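Local coordinates for protein putative mandelate racemase (Zymomonas mobilis, PDB 2OX4) that binds magnesium through three glutamates and probably acts as a lyase, a putative dehydratase of the mandelate racemase branch of the enolase superfamily, at residues D66-W74 with D99-L110; S19-K27 with L37-G45. All coordinates share one frame; numbering follows the deposited sequence.

Contact 1. Residues D66-W74 with D99-L110; sequences DPFNTEAIW and DIAFWDIKGKAL
Lys106 reaches across one face of the Phe68 ring toward Thr70, and the two halves of its side chain do different work. Its CG sits over the middle of the ring, 3.8 Å from the centroid of Phe68 and 3° off the normal, a CH-pi contact. A bend about the CG-CD bond (chi3 -136°) lets NZ donate to Thr70 OG1 at 2.8 Å, the two side chains meeting tip to tip. A water accepts a second bond from Lys106 NZ and donates to Phe68 O. At its rim the Phe68 ring meets Ala109 CB in plane and Leu110 CD1 near the plane. This is helix packing in the N-terminal capping domain of the enolase fold: helix 70-79 starts just after a type I turn, Asp66 to Asn69, and packs on helix 89-110; residues 70-74 run antiparallel to 99-110, their axes at 164°. Thr70 is a knob among Asp99, Phe102, Trp103 and Lys106, its CG2 placed over a face of the Trp103 indole, whose NE1 bonds to Thr298. With an alanine here in place of Lys106, Thr70 OG1 is likely to lose its donor and one Phe68 face its aliphatic cover. Pro67 packs CG on Ile105 CG2 at 3.8 Å, crossing it at about a right angle, while Ile73 approaches Phe102 from the opposite direction, CG2 lying 3.7 Å from Phe102 CE1.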
loop_
_atom_site.group_PDB
_atom_site.type_symbol
_atom_site.label_atom_id
_atom_site.label_comp_id
_atom_site.label_asym_id
_atom_site.label_seq_id
_atom_site.Cartn_x
_atom_site.Cartn_y
_atom_site.Cartn_z
ATOM N N ASP C 66 -4.731 -38.665 -25.072
ATOM C CA ASP C 66 -4.688 -39.610 -23.964
ATOM C C ASP C 66 -5.312 -38.955 -22.730
ATOM O O ASP C 66 -4.751 -38.000 -22.177
ATOM C CB ASP C 66 -3.232 -39.964 -23.666
ATOM C CG ASP C 66 -3.079 -41.058 -22.615
ATOM O OD1 ASP C 66 -4.045 -41.390 -21.901
ATOM O OD2 ASP C 66 -1.964 -41.607 -22.516
ATOM N N PRO C 67 -6.463 -39.482 -22.278
ATOM C CA PRO C 67 -7.168 -38.926 -21.113
ATOM C C PRO C 67 -6.380 -38.952 -19.789
ATOM O O PRO C 67 -6.785 -38.296 -18.833
ATOM C CB PRO C 67 -8.434 -39.789 -21.021
ATOM C CG PRO C 67 -8.104 -41.042 -21.765
ATOM C CD PRO C 67 -7.170 -40.645 -22.852
ATOM N N PHE C 68 -5.277 -39.701 -19.726
ATOM C CA PHE C 68 -4.366 -39.630 -18.577
ATOM C C PHE C 68 -3.557 -38.335 -18.509
ATOM O O PHE C 68 -3.062 -37.971 -17.441
ATOM C CB PHE C 68 -3.430 -40.840 -18.510
ATOM C CG PHE C 68 -4.020 -41.991 -17.743
ATOM C CD1 PHE C 68 -5.058 -42.740 -18.290
ATOM C CD2 PHE C 68 -3.584 -42.282 -16.456
ATOM C CE1 PHE C 68 -5.635 -43.789 -17.573
ATOM C CE2 PHE C 68 -4.152 -43.334 -15.733
ATOM C CZ PHE C 68 -5.181 -44.083 -16.300
ATOM N N ASN C 69 -3.435 -37.645 -19.643
ATOM C CA ASN C 69 -2.648 -36.400 -19.704
ATOM C C ASN C 69 -3.488 -35.192 -19.325
ATOM O O ASN C 69 -3.614 -34.242 -20.091
ATOM C CB ASN C 69 -2.025 -36.226 -21.094
ATOM C CG ASN C 69 -0.903 -37.213 -21.342
ATOM O OD1 ASN C 69 -0.277 -37.697 -20.397
ATOM N ND2 ASN C 69 -0.647 -37.528 -22.607
ATOM N N THR C 70 -4.086 -35.238 -18.138
ATOM C CA THR C 70 -5.007 -34.181 -17.730
ATOM C C THR C 70 -4.316 -32.820 -17.594
ATOM O O THR C 70 -4.905 -31.819 -17.952
ATOM C CB THR C 70 -5.751 -34.503 -16.434
ATOM O OG1 THR C 70 -4.854 -35.125 -15.506
ATOM C CG2 THR C 70 -6.961 -35.403 -16.706
ATOM N N GLU C 71 -3.075 -32.790 -17.115
ATOM C CA GLU C 71 -2.352 -31.509 -16.980
ATOM C C GLU C 71 -2.092 -30.850 -18.333
ATOM O O GLU C 71 -2.383 -29.658 -18.529
ATOM C CB GLU C 71 -1.037 -31.682 -16.195
ATOM C CG GLU C 71 -1.220 -31.946 -14.703
ATOM C CD GLU C 71 -1.777 -30.742 -13.917
ATOM O OE1 GLU C 71 -1.568 -29.576 -14.327
ATOM O OE2 GLU C 71 -2.406 -30.971 -12.873
ATOM N N ALA C 72 -1.584 -31.638 -19.276
ATOM C CA ALA C 72 -1.266 -31.130 -20.614
ATOM C C ALA C 72 -2.524 -30.711 -21.361
ATOM O O ALA C 72 -2.523 -29.706 -22.071
ATOM C CB ALA C 72 -0.498 -32.178 -21.430
ATOM N N ILE C 73 -3.591 -31.493 -21.226
ATOM C CA ILE C 73 -4.819 -31.150 -21.923
ATOM C C ILE C 73 -5.420 -29.855 -21.339
ATOM O O ILE C 73 -5.865 -28.995 -22.091
ATOM C CB ILE C 73 -5.851 -32.304 -21.911
ATOM C CG1 ILE C 73 -5.332 -33.509 -22.731
ATOM C CG2 ILE C 73 -7.198 -31.811 -22.473
ATOM C CD1 ILE C 73 -6.083 -34.821 -22.430
ATOM N N TRP C 74 -5.416 -29.723 -20.015
ATOM C CA TRP C 74 -5.955 -28.526 -19.360
ATOM C C TRP C 74 -5.181 -27.322 -19.874
ATOM O O TRP C 74 -5.774 -26.324 -20.253
ATOM C CB TRP C 74 -5.802 -28.623 -17.834
ATOM C CG TRP C 74 -6.798 -27.780 -17.040
ATOM C CD1 TRP C 74 -7.930 -28.227 -16.390
ATOM C CD2 TRP C 74 -6.726 -26.368 -16.790
ATOM N NE1 TRP C 74 -8.567 -27.175 -15.758
ATOM C CE2 TRP C 74 -7.844 -26.025 -15.984
ATOM C CE3 TRP C 74 -5.820 -25.362 -17.160
ATOM C CZ2 TRP C 74 -8.091 -24.707 -15.562
ATOM C CZ3 TRP C 74 -6.059 -24.046 -16.733
ATOM C CH2 TRP C 74 -7.188 -23.733 -15.946
ATOM N N ASP C 99 -12.541 -32.361 -18.122
ATOM C CA ASP C 99 -11.633 -32.782 -17.056
ATOM C C ASP C 99 -12.282 -33.832 -16.140
ATOM O O ASP C 99 -11.665 -34.845 -15.818
ATOM C CB ASP C 99 -11.106 -31.566 -16.274
ATOM C CG ASP C 99 -10.061 -31.950 -15.252
ATOM O OD1 ASP C 99 -8.871 -32.085 -15.618
ATOM O OD2 ASP C 99 -10.450 -32.124 -14.088
ATOM N N ILE C 100 -13.545 -33.605 -15.772
ATOM C CA ILE C 100 -14.290 -34.555 -14.940
ATOM C C ILE C 100 -14.360 -35.934 -15.646
ATOM O O ILE C 100 -14.071 -36.974 -15.030
ATOM C CB ILE C 100 -15.707 -34.013 -14.585
ATOM C CG1 ILE C 100 -15.601 -32.771 -13.680
ATOM C CG2 ILE C 100 -16.556 -35.109 -13.872
ATOM C CD1 ILE C 100 -16.905 -31.923 -13.601
ATOM N N ALA C 101 -14.698 -35.931 -16.933
ATOM C CA ALA C 101 -14.786 -37.180 -17.712
ATOM C C ALA C 101 -13.427 -37.902 -17.819
ATOM O O ALA C 101 -13.362 -39.141 -17.766
ATOM C CB ALA C 101 -15.348 -36.903 -19.084
ATOM N N PHE C 102 -12.343 -37.139 -17.954
ATOM C CA PHE C 102 -11.008 -37.743 -17.967
ATOM C C PHE C 102 -10.677 -38.465 -16.660
ATOM O O PHE C 102 -10.156 -39.593 -16.686
ATOM C CB PHE C 102 -9.921 -36.703 -18.260
ATOM C CG PHE C 102 -10.111 -35.957 -19.550
ATOM C CD1 PHE C 102 -9.652 -34.649 -19.664
ATOM C CD2 PHE C 102 -10.733 -36.554 -20.648
ATOM C CE1 PHE C 102 -9.818 -33.935 -20.843
ATOM C CE2 PHE C 102 -10.919 -35.840 -21.841
ATOM C CZ PHE C 102 -10.454 -34.534 -21.942
ATOM N N TRP C 103 -10.971 -37.828 -15.527
ATOM C CA TRP C 103 -10.725 -38.464 -14.238
ATOM C C TRP C 103 -11.617 -39.704 -14.048
ATOM O O TRP C 103 -11.155 -40.710 -13.517
ATOM C CB TRP C 103 -10.872 -37.484 -13.075
ATOM C CG TRP C 103 -9.692 -36.524 -12.941
ATOM C CD1 TRP C 103 -9.592 -35.264 -13.462
ATOM C CD2 TRP C 103 -8.465 -36.768 -12.244
ATOM N NE1 TRP C 103 -8.375 -34.704 -13.122
ATOM C CE2 TRP C 103 -7.669 -35.605 -12.369
ATOM C CE3 TRP C 103 -7.966 -37.854 -11.511
ATOM C CZ2 TRP C 103 -6.395 -35.502 -11.797
ATOM C CZ3 TRP C 103 -6.699 -37.752 -10.943
ATOM C CH2 TRP C 103 -5.925 -36.587 -11.094
ATOM N N ASP C 104 -12.866 -39.625 -14.510
ATOM C CA ASP C 104 -13.756 -40.797 -14.559
ATOM C C ASP C 104 -13.079 -41.941 -15.321
ATOM O O ASP C 104 -12.995 -43.068 -14.811
ATOM C CB ASP C 104 -15.100 -40.412 -15.190
ATOM C CG ASP C 104 -16.206 -41.429 -14.918
ATOM O OD1 ASP C 104 -16.106 -42.204 -13.943
ATOM O OD2 ASP C 104 -17.201 -41.424 -15.679
ATOM N N ILE C 105 -12.551 -41.652 -16.518
ATOM C CA ILE C 105 -11.825 -42.667 -17.305
ATOM C C ILE C 105 -10.640 -43.268 -16.543
ATOM O O ILE C 105 -10.476 -44.495 -16.508
ATOM C CB ILE C 105 -11.383 -42.125 -18.697
ATOM C CG1 ILE C 105 -12.607 -41.967 -19.609
ATOM C CG2 ILE C 105 -10.301 -43.024 -19.328
ATOM C CD1 ILE C 105 -12.416 -40.979 -20.759
ATOM N N LYS C 106 -9.822 -42.411 -15.927
ATOM C CA LYS C 106 -8.656 -42.875 -15.156
ATOM C C LYS C 106 -9.073 -43.863 -14.069
ATOM O O LYS C 106 -8.453 -44.919 -13.909
ATOM C CB LYS C 106 -7.932 -41.700 -14.486
ATOM C CG LYS C 106 -7.217 -40.780 -15.452
ATOM C CD LYS C 106 -6.215 -39.904 -14.687
ATOM C CE LYS C 106 -6.299 -38.484 -15.149
ATOM N NZ LYS C 106 -5.412 -37.574 -14.360
ATOM N N GLY C 107 -10.120 -43.511 -13.329
ATOM C CA GLY C 107 -10.623 -44.375 -12.273
ATOM C C GLY C 107 -11.085 -45.721 -12.797
ATOM O O GLY C 107 -10.751 -46.766 -12.237
ATOM N N LYS C 108 -11.832 -45.694 -13.895
ATOM C CA LYS C 108 -12.297 -46.925 -14.521
ATOM C C LYS C 108 -11.143 -47.776 -15.046
ATOM O O LYS C 108 -11.132 -49.002 -14.861
ATOM C CB LYS C 108 -13.286 -46.608 -15.624
ATOM C CG LYS C 108 -14.629 -46.146 -15.122
ATOM C CD LYS C 108 -15.570 -46.040 -16.293
ATOM C CE LYS C 108 -16.856 -45.356 -15.896
ATOM N NZ LYS C 108 -17.744 -45.300 -17.091
ATOM N N ALA C 109 -10.156 -47.127 -15.666
ATOM C CA ALA C 109 -8.950 -47.814 -16.154
ATOM C C ALA C 109 -8.173 -48.506 -15.041
ATOM O O ALA C 109 -7.625 -49.589 -15.243
ATOM C CB ALA C 109 -8.037 -46.845 -16.927
ATOM N N LEU C 110 -8.143 -47.891 -13.866
ATOM C CA LEU C 110 -7.331 -48.377 -12.753
ATOM C C LEU C 110 -8.146 -49.167 -11.718
ATOM O O LEU C 110 -7.593 -49.627 -10.705
ATOM C CB LEU C 110 -6.596 -47.207 -12.080
ATOM C CG LEU C 110 -5.662 -46.424 -13.002
ATOM C CD1 LEU C 110 -5.139 -45.186 -12.307
ATOM C CD2 LEU C 110 -4.518 -47.311 -13.522
HETATM O O HOH W 1 -2.961 -38.501 -14.884
HETATM O O HOH W 2 -7.869 -31.952 -18.093
#

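Contact 2. Residues S19-K27 with L37-G45; sequences SGQRPILVK and LGEAGIAYG
Glu39 leaves its strand with CG trans to N (chi1 178°) and stays extended beyond, its CG passing 3.5 Å from Ile24 O. Ile24, its chi2 turned to 98°, instead carries CD1 to the loop after the partner strand, 3.3 Å from Ile42 O. Glu39 OE1 is held by Thr321 and the backbone N of Ala324, while a water bonded to Glu39 OE2 also joins Ile24 N to Ala40 O, bridging the strands where they begin to part. The segments belong to the antiparallel hairpin of strands 24-30 and 35-40, in the sheet of the N-terminal capping domain. Val26 and Gly38 form a hydrogen-bonded pair: Gly38 N meets Val26 O in the carbonyl plane at 2.9 Å, whereas Val26 N comes to Gly38 O from above the Gly38 carbonyl plane. A CB on Gly38 would lie only 3.3 Å from Val26 CG1, a tight fit. Leu37 spreads its methyls, CD1 3.3 Å from Val26 O and CD2 3.9 Å from Lys27 CG. Past the strands, Arg22 N donates to Ala43 O at 2.8 Å, and Gln21 lies alongside Tyr44, pointing the same way, with Gln21 CD 3.7 Å from Tyr44 CB and the amide and ring planes 46° apart. Gln21 OE1 bonds to the hydroxyl of Tyr352, and Tyr44 OH to Glu267, a magnesium ligand.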
loop_
_atom_site.group_PDB
_atom_site.type_symbol
_atom_site.label_atom_id
_atom_site.label_comp_id
_atom_site.label_asym_id
_atom_site.label_seq_id
_atom_site.Cartn_x
_atom_site.Cartn_y
_atom_site.Cartn_z
ATOM N N SER C 19 -38.276 -27.276 -12.711
ATOM C CA SER C 19 -37.183 -26.345 -12.424
ATOM C C SER C 19 -36.909 -25.401 -13.593
ATOM O O SER C 19 -36.360 -24.316 -13.403
ATOM C CB SER C 19 -35.910 -27.104 -12.026
ATOM O OG SER C 19 -35.411 -27.881 -13.109
ATOM N N GLY C 20 -37.296 -25.818 -14.799
ATOM C CA GLY C 20 -37.077 -25.031 -16.006
ATOM C C GLY C 20 -35.653 -25.122 -16.515
ATOM O O GLY C 20 -35.296 -24.437 -17.464
ATOM N N GLN C 21 -34.852 -25.980 -15.889
ATOM C CA GLN C 21 -33.402 -26.012 -16.112
ATOM C C GLN C 21 -33.030 -26.960 -17.243
ATOM O O GLN C 21 -33.866 -27.733 -17.694
ATOM C CB GLN C 21 -32.701 -26.396 -14.814
ATOM C CG GLN C 21 -32.845 -25.311 -13.751
ATOM C CD GLN C 21 -32.378 -25.733 -12.377
ATOM O OE1 GLN C 21 -31.786 -26.792 -12.207
ATOM N NE2 GLN C 21 -32.643 -24.894 -11.381
ATOM N N ARG C 22 -31.785 -26.877 -17.720
ATOM C CA ARG C 22 -31.321 -27.709 -18.832
ATOM C C ARG C 22 -29.852 -28.095 -18.626
ATOM O O ARG C 22 -28.957 -27.393 -19.099
ATOM C CB ARG C 22 -31.473 -26.971 -20.171
ATOM C CG ARG C 22 -32.907 -26.757 -20.645
ATOM C CD ARG C 22 -32.950 -26.378 -22.111
ATOM N NE ARG C 22 -32.413 -27.451 -22.948
ATOM C CZ ARG C 22 -32.195 -27.358 -24.255
ATOM N NH1 ARG C 22 -32.469 -26.224 -24.895
ATOM N NH2 ARG C 22 -31.705 -28.404 -24.928
ATOM N N PRO C 23 -29.602 -29.229 -17.944
ATOM C CA PRO C 23 -28.237 -29.726 -17.733
ATOM C C PRO C 23 -27.465 -30.047 -19.011
ATOM O O PRO C 23 -28.060 -30.318 -20.059
ATOM C CB PRO C 23 -28.429 -31.008 -16.919
ATOM C CG PRO C 23 -29.839 -31.012 -16.474
ATOM C CD PRO C 23 -30.623 -30.088 -17.320
ATOM N N ILE C 24 -26.138 -29.990 -18.909
ATOM C CA ILE C 24 -25.260 -30.235 -20.046
ATOM C C ILE C 24 -24.252 -31.301 -19.629
ATOM O O ILE C 24 -23.443 -31.091 -18.709
ATOM C CB ILE C 24 -24.509 -28.957 -20.531
ATOM C CG1 ILE C 24 -25.448 -27.746 -20.637
ATOM C CG2 ILE C 24 -23.847 -29.234 -21.891
ATOM C CD1 ILE C 24 -25.394 -26.805 -19.425
ATOM N N LEU C 25 -24.322 -32.447 -20.304
ATOM C CA LEU C 25 -23.468 -33.585 -19.981
ATOM C C LEU C 25 -22.602 -33.959 -21.173
ATOM O O LEU C 25 -22.992 -33.743 -22.322
ATOM C CB LEU C 25 -24.320 -34.781 -19.546
ATOM C CG LEU C 25 -25.058 -34.557 -18.225
ATOM C CD1 LEU C 25 -26.257 -35.471 -18.074
ATOM C CD2 LEU C 25 -24.109 -34.730 -17.063
ATOM N N VAL C 26 -21.423 -34.506 -20.883
ATOM C CA VAL C 26 -20.471 -34.951 -21.894
ATOM C C VAL C 26 -20.041 -36.371 -21.598
ATOM O O VAL C 26 -19.716 -36.708 -20.452
ATOM C CB VAL C 26 -19.227 -33.995 -22.038
ATOM C CG1 VAL C 26 -18.314 -34.047 -20.803
ATOM C CG2 VAL C 26 -18.434 -34.334 -23.304
ATOM N N LYS C 27 -20.060 -37.200 -22.640
ATOM C CA LYS C 27 -19.567 -38.567 -22.556
ATOM C C LYS C 27 -18.377 -38.752 -23.495
ATOM O O LYS C 27 -18.477 -38.546 -24.718
ATOM C CB LYS C 27 -20.698 -39.574 -22.868
ATOM C CG LYS C 27 -20.256 -41.052 -22.832
ATOM C CD LYS C 27 -21.429 -42.008 -23.146
ATOM C CE LYS C 27 -20.962 -43.442 -23.272
ATOM N NZ LYS C 27 -22.136 -44.360 -23.418
ATOM N N LEU C 37 -17.852 -39.728 -17.912
ATOM C CA LEU C 37 -18.906 -38.719 -17.935
ATOM C C LEU C 37 -18.449 -37.461 -17.202
ATOM O O LEU C 37 -17.787 -37.542 -16.155
ATOM C CB LEU C 37 -20.177 -39.257 -17.253
ATOM C CG LEU C 37 -21.243 -39.877 -18.165
ATOM C CD1 LEU C 37 -21.913 -38.817 -19.068
ATOM C CD2 LEU C 37 -20.704 -41.030 -18.988
ATOM N N GLY C 38 -18.820 -36.319 -17.764
ATOM C CA GLY C 38 -18.608 -35.024 -17.130
ATOM C C GLY C 38 -19.829 -34.144 -17.304
ATOM O O GLY C 38 -20.776 -34.489 -18.021
ATOM N N GLU C 39 -19.808 -33.000 -16.631
ATOM C CA GLU C 39 -20.958 -32.112 -16.597
ATOM C C GLU C 39 -20.453 -30.671 -16.578
ATOM O O GLU C 39 -19.521 -30.353 -15.839
ATOM C CB GLU C 39 -21.823 -32.404 -15.352
ATOM C CG GLU C 39 -23.020 -31.470 -15.233
ATOM C CD GLU C 39 -24.159 -31.991 -14.359
ATOM O OE1 GLU C 39 -24.123 -33.159 -13.907
ATOM O OE2 GLU C 39 -25.093 -31.201 -14.109
ATOM N N ALA C 40 -21.056 -29.818 -17.405
ATOM C CA ALA C 40 -20.766 -28.375 -17.394
ATOM C C ALA C 40 -21.745 -27.678 -16.450
ATOM O O ALA C 40 -22.968 -27.903 -16.520
ATOM C CB ALA C 40 -20.879 -27.793 -18.814
ATOM N N GLY C 41 -21.228 -26.828 -15.571
ATOM C CA GLY C 41 -22.061 -26.284 -14.485
ATOM C C GLY C 41 -22.948 -25.095 -14.828
ATOM O O GLY C 41 -23.050 -24.159 -14.027
ATOM N N ILE C 42 -23.571 -25.118 -16.009
ATOM C CA ILE C 42 -24.456 -24.034 -16.450
ATOM C C ILE C 42 -25.877 -24.587 -16.667
ATOM O O ILE C 42 -26.556 -24.244 -17.644
ATOM C CB ILE C 42 -23.926 -23.345 -17.763
ATOM C CG1 ILE C 42 -22.411 -23.126 -17.701
ATOM C CG2 ILE C 42 -24.616 -22.001 -18.008
ATOM C CD1 ILE C 42 -21.854 -22.270 -18.831
ATOM N N ALA C 43 -26.324 -25.452 -15.756
ATOM C CA ALA C 43 -27.652 -26.109 -15.901
ATOM C C ALA C 43 -28.841 -25.172 -15.671
ATOM O O ALA C 43 -29.970 -25.465 -16.088
ATOM C CB ALA C 43 -27.767 -27.308 -14.976
ATOM N N TYR C 44 -28.585 -24.071 -14.972
ATOM C CA TYR C 44 -29.602 -23.089 -14.631
ATOM C C TYR C 44 -29.154 -21.709 -15.128
ATOM O O TYR C 44 -28.018 -21.540 -15.594
ATOM C CB TYR C 44 -29.854 -23.072 -13.120
ATOM C CG TYR C 44 -28.641 -22.722 -12.266
ATOM C CD1 TYR C 44 -28.461 -21.432 -11.767
ATOM C CD2 TYR C 44 -27.680 -23.687 -11.946
ATOM C CE1 TYR C 44 -27.346 -21.110 -10.971
ATOM C CE2 TYR C 44 -26.568 -23.375 -11.162
ATOM C CZ TYR C 44 -26.407 -22.085 -10.676
ATOM O OH TYR C 44 -25.306 -21.776 -9.891
ATOM N N GLY C 45 -30.049 -20.735 -15.028
ATOM C CA GLY C 45 -29.851 -19.429 -15.643
ATOM C C GLY C 45 -29.811 -19.517 -17.155
ATOM O O GLY C 45 -30.312 -20.485 -17.750
HETATM O O HOH W 3 -28.925 -24.708 -19.070
HETATM O O HOH W 4 -25.302 -29.338 -16.290
#

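Both contacts lie in the N-terminal capping domain, their centres about 20 Å apart, and meet where helix 89-110 covers strand 35-40. Asp104 OD2, on the helix of contact 1, probably hydrogen-bonds Leu37 N of contact 2 at 2.9 Å, and Ala101 CB packs on the same backbone, 3.8 Å from Gly38 N. From this junction the loop that follows strand 35-40 leads toward the metal: the side chain of Tyr44 is about 6 Å from the magnesium ion and about 7 Å from that of Glu241, another of its ligands. Contact 1 lies away from the metal site; there, Glu71 is salt-bridged to Lys301 of a second subunit.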